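Local coordinates for protein NEQ011 (Nanoarchaeum equitans Kin4-M, PDB 6GQ8) that probably reduces superoxide at a mononuclear iron centre, as a member of the desulfoferrodoxin family, at residues E19-V29 and P77-L85. Sequence-based numbering, arbitrary orientation.
Sequences EGELYKITIEV and PKAIVYAKL
Tyr23, Ile25 and Ile27 exchange pairs of backbone hydrogen bonds with Ala83, Val81 and Ala79 respectively, and Val29 N closes the series on Pro77 O, so strands 22-29 and 78-84 run antiparallel with their axes 4.6 Å apart at closest. Side chains then alternate between two faces. On one, the extended chain of Lys24 runs beside the Tyr82 ring in the same direction, its CG 3.8 Å from CE1, while Glu19 OE2 meets that ring at its edge. Ile80 sits between Lys24 and Thr26, with CG1 3.5 Å from Thr26 OG1 and CG2 against Lys24 CG. Farther along, Glu28 and Lys78 both set CG anti to the backbone N (chi1 -174° and 174°), which lays their methylenes together, Glu28 CG 3.9 Å from Lys78 CB; yet Glu28 OE1 and Lys78 NZ stay 4.2 Å apart, too far for a salt bridge. Shortening Glu28 to an alanine would probably uncover the Lys78 methylenes and take the opposite charge from near its ammonium. Lys78 also makes a cation-pi contact with Tyr82 of a second subunit. The other face is largely apolar: Leu85 CD1 approaches Tyr23 CD2 at 3.7 Å, and Ile25 packs on Leu91 and Val81 on Leu48, both of the opposing sheet. Beside the type II' turn from Glu19 to Leu22, Glu21 OE2 and Lys84 NZ form a salt bridge with a weak hydrogen bond of 3.2 Å. This is one sheet of a two-sheet beta sandwich, an immunoglobulin-like arrangement as in other superoxide reductases; it continues into the second subunit, and its Val29 end lies near the iron ligands His10 and His35.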
ATOM      1  N   GLU A  19      10.455 -24.203   1.871  1.00 65.70           N
ATOM      2  CA  GLU A  19       9.478 -25.046   2.559  1.00 73.42           C
ATOM      3  C   GLU A  19       8.524 -25.628   1.521  1.00 71.69           C
ATOM      4  O   GLU A  19       7.536 -24.987   1.146  1.00 67.50           O
ATOM      5  CB  GLU A  19       8.733 -24.250   3.626  1.00 68.75           C
ATOM      6  CG  GLU A  19       9.625 -23.770   4.757  1.00 71.42           C
ATOM      7  CD  GLU A  19       8.855 -23.075   5.863  1.00 72.48           C
ATOM      8  OE1 GLU A  19       9.329 -23.100   7.019  1.00 73.93           O
ATOM      9  OE2 GLU A  19       7.768 -22.524   5.580  1.00 69.50           O
ATOM     10  N   GLY A  20       8.814 -26.843   1.065  1.00 75.32           N
ATOM     11  CA  GLY A  20       7.988 -27.451   0.036  1.00 77.48           C
ATOM     12  C   GLY A  20       8.052 -26.656  -1.251  1.00 74.30           C
ATOM     13  O   GLY A  20       9.132 -26.374  -1.784  1.00 72.16           O
ATOM     14  N   GLU A  21       6.881 -26.268  -1.756  1.00 73.49           N
ATOM     15  CA  GLU A  21       6.810 -25.437  -2.950  1.00 74.94           C
ATOM     16  C   GLU A  21       7.118 -23.978  -2.664  1.00 69.18           C
ATOM     17  O   GLU A  21       7.364 -23.217  -3.606  1.00 71.72           O
ATOM     18  CB  GLU A  21       5.409 -25.500  -3.561  1.00 76.79           C
ATOM     19  CG  GLU A  21       4.978 -26.835  -4.113  1.00 83.60           C
ATOM     20  CD  GLU A  21       3.569 -26.771  -4.664  1.00 85.44           C
ATOM     21  OE1 GLU A  21       2.816 -27.753  -4.503  1.00 90.17           O
ATOM     22  OE2 GLU A  21       3.202 -25.720  -5.229  1.00 81.84           O
ATOM     23  N   LEU A  22       7.124 -23.581  -1.398  1.00 66.31           N
ATOM     24  CA  LEU A  22       7.167 -22.181  -1.008  1.00 58.25           C
ATOM     25  C   LEU A  22       8.565 -21.767  -0.574  1.00 60.16           C
ATOM     26  O   LEU A  22       9.276 -22.531   0.086  1.00 59.44           O
ATOM     27  CB  LEU A  22       6.183 -21.928   0.135  1.00 58.17           C
ATOM     28  CG  LEU A  22       4.701 -22.014  -0.227  1.00 59.12           C
ATOM     29  CD1 LEU A  22       3.824 -21.646   0.959  1.00 59.39           C
ATOM     30  CD2 LEU A  22       4.402 -21.131  -1.418  1.00 61.96           C
ATOM     31  N   TYR A  23       8.959 -20.556  -0.958  1.00 53.92           N
ATOM     32  CA  TYR A  23      10.097 -19.890  -0.343  1.00 53.85           C
ATOM     33  C   TYR A  23       9.581 -19.081   0.840  1.00 51.30           C
ATOM     34  O   TYR A  23       8.695 -18.236   0.680  1.00 48.77           O
ATOM     35  CB  TYR A  23      10.828 -18.982  -1.332  1.00 50.62           C
ATOM     36  CG  TYR A  23      11.660 -19.710  -2.365  1.00 52.95           C
ATOM     37  CD1 TYR A  23      12.932 -20.180  -2.055  1.00 56.18           C
ATOM     38  CD2 TYR A  23      11.185 -19.912  -3.656  1.00 53.66           C
ATOM     39  CE1 TYR A  23      13.701 -20.842  -2.998  1.00 57.72           C
ATOM     40  CE2 TYR A  23      11.948 -20.571  -4.603  1.00 61.13           C
ATOM     41  CZ  TYR A  23      13.204 -21.036  -4.269  1.00 62.13           C
ATOM     42  OH  TYR A  23      13.963 -21.692  -5.213  1.00 66.49           O
ATOM     43  N   LYS A  24      10.131 -19.343   2.023  1.00 52.03           N
ATOM     44  CA  LYS A  24       9.811 -18.568   3.215  1.00 50.90           C
ATOM     45  C   LYS A  24      10.852 -17.464   3.330  1.00 50.53           C
ATOM     46  O   LYS A  24      12.026 -17.733   3.605  1.00 49.95           O
ATOM     47  CB  LYS A  24       9.792 -19.456   4.455  1.00 54.16           C
ATOM     48  CG  LYS A  24       9.568 -18.709   5.758  1.00 53.76           C
ATOM     49  CD  LYS A  24       9.760 -19.625   6.960  1.00 57.73           C
ATOM     50  CE  LYS A  24       9.559 -18.876   8.268  1.00 57.88           C
ATOM     51  NZ  LYS A  24       9.833 -19.737   9.449  1.00 68.73           N
ATOM     52  N   ILE A  25      10.423 -16.225   3.122  1.00 45.81           N
ATOM     53  CA  ILE A  25      11.326 -15.099   2.934  1.00 43.72           C
ATOM     54  C   ILE A  25      11.123 -14.141   4.099  1.00 46.56           C
ATOM     55  O   ILE A  25      10.060 -13.520   4.226  1.00 41.65           O
ATOM     56  CB  ILE A  25      11.085 -14.398   1.590  1.00 41.81           C
ATOM     57  CG1 ILE A  25      11.243 -15.397   0.438  1.00 43.38           C
ATOM     58  CG2 ILE A  25      12.053 -13.243   1.410  1.00 40.21           C
ATOM     59  CD1 ILE A  25      10.638 -14.926  -0.870  1.00 42.36           C
ATOM     60  N   THR A  26      12.135 -14.030   4.953  1.00 46.05           N
ATOM     61  CA  THR A  26      12.116 -13.106   6.078  1.00 46.64           C
ATOM     62  C   THR A  26      12.897 -11.857   5.693  1.00 45.51           C
ATOM     63  O   THR A  26      14.001 -11.953   5.148  1.00 47.57           O
ATOM     64  CB  THR A  26      12.722 -13.745   7.331  1.00 52.17           C
ATOM     65  OG1 THR A  26      12.028 -14.960   7.642  1.00 48.82           O
ATOM     66  CG2 THR A  26      12.623 -12.795   8.520  1.00 48.07           C
ATOM     67  N   ILE A  27      12.318 -10.691   5.968  1.00 43.38           N
ATOM     68  CA  ILE A  27      12.965  -9.410   5.722  1.00 43.29           C
ATOM     69  C   ILE A  27      12.949  -8.634   7.029  1.00 43.44           C
ATOM     70  O   ILE A  27      11.887  -8.460   7.636  1.00 41.78           O
ATOM     71  CB  ILE A  27      12.262  -8.607   4.609  1.00 40.70           C
ATOM     72  CG1 ILE A  27      12.051  -9.473   3.365  1.00 40.48           C
ATOM     73  CG2 ILE A  27      13.078  -7.380   4.244  1.00 41.13           C
ATOM     74  CD1 ILE A  27      10.875  -9.041   2.525  1.00 37.78           C
ATOM     75  N   GLU A  28      14.121  -8.183   7.468  1.00 45.69           N
ATOM     76  CA  GLU A  28      14.233  -7.415   8.701  1.00 46.27           C
ATOM     77  C   GLU A  28      15.194  -6.258   8.489  1.00 47.41           C
ATOM     78  O   GLU A  28      16.299  -6.452   7.973  1.00 49.42           O
ATOM     79  CB  GLU A  28      14.713  -8.301   9.861  1.00 49.02           C
ATOM     80  CG  GLU A  28      14.725  -7.602  11.214  1.00 51.26           C
ATOM     81  CD  GLU A  28      15.039  -8.542  12.368  1.00 55.16           C
ATOM     82  OE1 GLU A  28      15.418  -9.704  12.114  1.00 56.13           O
ATOM     83  OE2 GLU A  28      14.909  -8.112  13.534  1.00 56.46           O
ATOM     84  N   VAL A  29      14.772  -5.060   8.886  1.00 45.89           N
ATOM     85  CA  VAL A  29      15.615  -3.870   8.844  1.00 46.94           C
ATOM     86  C   VAL A  29      16.122  -3.601  10.254  1.00 49.12           C
ATOM     87  O   VAL A  29      15.338  -3.590  11.211  1.00 48.38           O
ATOM     88  CB  VAL A  29      14.850  -2.656   8.292  1.00 45.62           C
ATOM     89  CG1 VAL A  29      15.757  -1.432   8.259  1.00 45.69           C
ATOM     90  CG2 VAL A  29      14.304  -2.956   6.901  1.00 42.41           C
ATOM     91  N   PRO A  77      10.059  -3.394  12.064  1.00 33.07           N
ATOM     92  CA  PRO A  77      10.385  -3.545  10.635  1.00 39.40           C
ATOM     93  C   PRO A  77      10.898  -4.945  10.313  1.00 36.92           C
ATOM     94  O   PRO A  77      12.054  -5.143   9.927  1.00 36.26           O
ATOM     95  CB  PRO A  77      11.452  -2.462  10.428  1.00 39.94           C
ATOM     96  CG  PRO A  77      12.119  -2.347  11.747  1.00 34.37           C
ATOM     97  CD  PRO A  77      11.049  -2.569  12.778  1.00 34.59           C
ATOM     98  N   LYS A  78      10.032  -5.939  10.509  1.00 37.64           N
ATOM     99  CA  LYS A  78      10.354  -7.334  10.233  1.00 37.31           C
ATOM    100  C   LYS A  78       9.105  -8.031   9.718  1.00 34.37           C
ATOM    101  O   LYS A  78       8.025  -7.870  10.291  1.00 38.20           O
ATOM    102  CB  LYS A  78      10.878  -8.044  11.488  1.00 37.63           C
ATOM    103  CG  LYS A  78      11.103  -9.539  11.304  1.00 42.21           C
ATOM    104  CD  LYS A  78      11.612 -10.197  12.579  1.00 46.73           C
ATOM    105  CE  LYS A  78      11.860 -11.682  12.359  1.00 49.29           C
ATOM    106  NZ  LYS A  78      12.481 -12.338  13.544  1.00 55.92           N
ATOM    107  N   ALA A  79       9.251  -8.803   8.645  1.00 32.78           N
ATOM    108  CA  ALA A  79       8.103  -9.485   8.068  1.00 32.29           C
ATOM    109  C   ALA A  79       8.552 -10.778   7.412  1.00 42.47           C
ATOM    110  O   ALA A  79       9.677 -10.886   6.916  1.00 38.39           O
ATOM    111  CB  ALA A  79       7.376  -8.605   7.047  1.00 32.79           C
ATOM    112  N   ILE A  80       7.655 -11.759   7.416  1.00 34.38           N
ATOM    113  CA  ILE A  80       7.856 -13.024   6.723  1.00 37.87           C
ATOM    114  C   ILE A  80       6.731 -13.182   5.712  1.00 37.97           C
ATOM    115  O   ILE A  80       5.552 -13.058   6.065  1.00 36.97           O
ATOM    116  CB  ILE A  80       7.892 -14.215   7.698  1.00 43.54           C
ATOM    117  CG1 ILE A  80       8.916 -13.972   8.808  1.00 44.67           C
ATOM    118  CG2 ILE A  80       8.219 -15.507   6.955  1.00 40.20           C
ATOM    119  CD1 ILE A  80       9.117 -15.164   9.723  1.00 52.41           C
ATOM    120  N   VAL A  81       7.096 -13.415   4.452  1.00 33.99           N
ATOM    121  CA  VAL A  81       6.136 -13.669   3.390  1.00 33.52           C
ATOM    122  C   VAL A  81       6.508 -14.990   2.732  1.00 37.27           C
ATOM    123  O   VAL A  81       7.574 -15.556   2.978  1.00 36.80           O
ATOM    124  CB  VAL A  81       6.078 -12.535   2.342  1.00 33.47           C
ATOM    125  CG1 VAL A  81       5.614 -11.228   2.983  1.00 35.56           C
ATOM    126  CG2 VAL A  81       7.419 -12.366   1.644  1.00 30.97           C
ATOM    127  N   TYR A  82       5.608 -15.471   1.877  1.00 37.79           N
ATOM    128  CA  TYR A  82       5.713 -16.791   1.266  1.00 37.59           C
ATOM    129  C   TYR A  82       5.380 -16.660  -0.211  1.00 36.81           C
ATOM    130  O   TYR A  82       4.376 -16.034  -0.563  1.00 37.39           O
ATOM    131  CB  TYR A  82       4.758 -17.793   1.928  1.00 40.04           C
ATOM    132  CG  TYR A  82       4.993 -18.007   3.406  1.00 45.87           C
ATOM    133  CD1 TYR A  82       5.684 -19.120   3.863  1.00 44.07           C
ATOM    134  CD2 TYR A  82       4.517 -17.098   4.343  1.00 46.54           C
ATOM    135  CE1 TYR A  82       5.899 -19.322   5.213  1.00 52.89           C
ATOM    136  CE2 TYR A  82       4.730 -17.289   5.695  1.00 49.27           C
ATOM    137  CZ  TYR A  82       5.419 -18.402   6.125  1.00 52.64           C
ATOM    138  OH  TYR A  82       5.628 -18.594   7.472  1.00 57.79           O
ATOM    139  N   ALA A  83       6.213 -17.245  -1.070  1.00 37.55           N
ATOM    140  CA  ALA A  83       6.020 -17.115  -2.507  1.00 37.13           C
ATOM    141  C   ALA A  83       6.459 -18.383  -3.222  1.00 44.24           C
ATOM    142  O   ALA A  83       7.387 -19.072  -2.789  1.00 46.22           O
ATOM    143  CB  ALA A  83       6.794 -15.919  -3.071  1.00 35.17           C
ATOM    144  N   LYS A  84       5.776 -18.672  -4.328  1.00 40.01           N
ATOM    145  CA  LYS A  84       6.215 -19.663  -5.300  1.00 43.51           C
ATOM    146  C   LYS A  84       7.024 -18.938  -6.368  1.00 45.33           C
ATOM    147  O   LYS A  84       6.505 -18.036  -7.032  1.00 39.62           O
ATOM    148  CB  LYS A  84       5.009 -20.355  -5.931  1.00 47.28           C
ATOM    149  CG  LYS A  84       4.110 -21.069  -4.940  1.00 51.00           C
ATOM    150  CD  LYS A  84       2.961 -21.782  -5.637  1.00 55.78           C
ATOM    151  CE  LYS A  84       2.147 -22.607  -4.652  1.00 60.10           C
ATOM    152  NZ  LYS A  84       1.057 -23.359  -5.328  1.00 68.05           N
ATOM    153  N   LEU A  85       8.287 -19.319  -6.534  1.00 41.89           N
ATOM    154  CA  LEU A  85       9.174 -18.655  -7.479  1.00 42.24           C
ATOM    155  C   LEU A  85       9.719 -19.673  -8.467  1.00 47.79           C
ATOM    156  O   LEU A  85      10.259 -20.708  -8.061  1.00 49.39           O
ATOM    157  CB  LEU A  85      10.323 -17.949  -6.757  1.00 40.55           C
ATOM    158  CG  LEU A  85       9.910 -16.956  -5.670  1.00 38.33           C
ATOM    159  CD1 LEU A  85      11.131 -16.412  -4.949  1.00 40.57           C
ATOM    160  CD2 LEU A  85       9.085 -15.828  -6.270  1.00 36.47           C
TER
HETATM  161  O   HOH W   1       9.228 -21.761  -5.458  1.00 37.55           O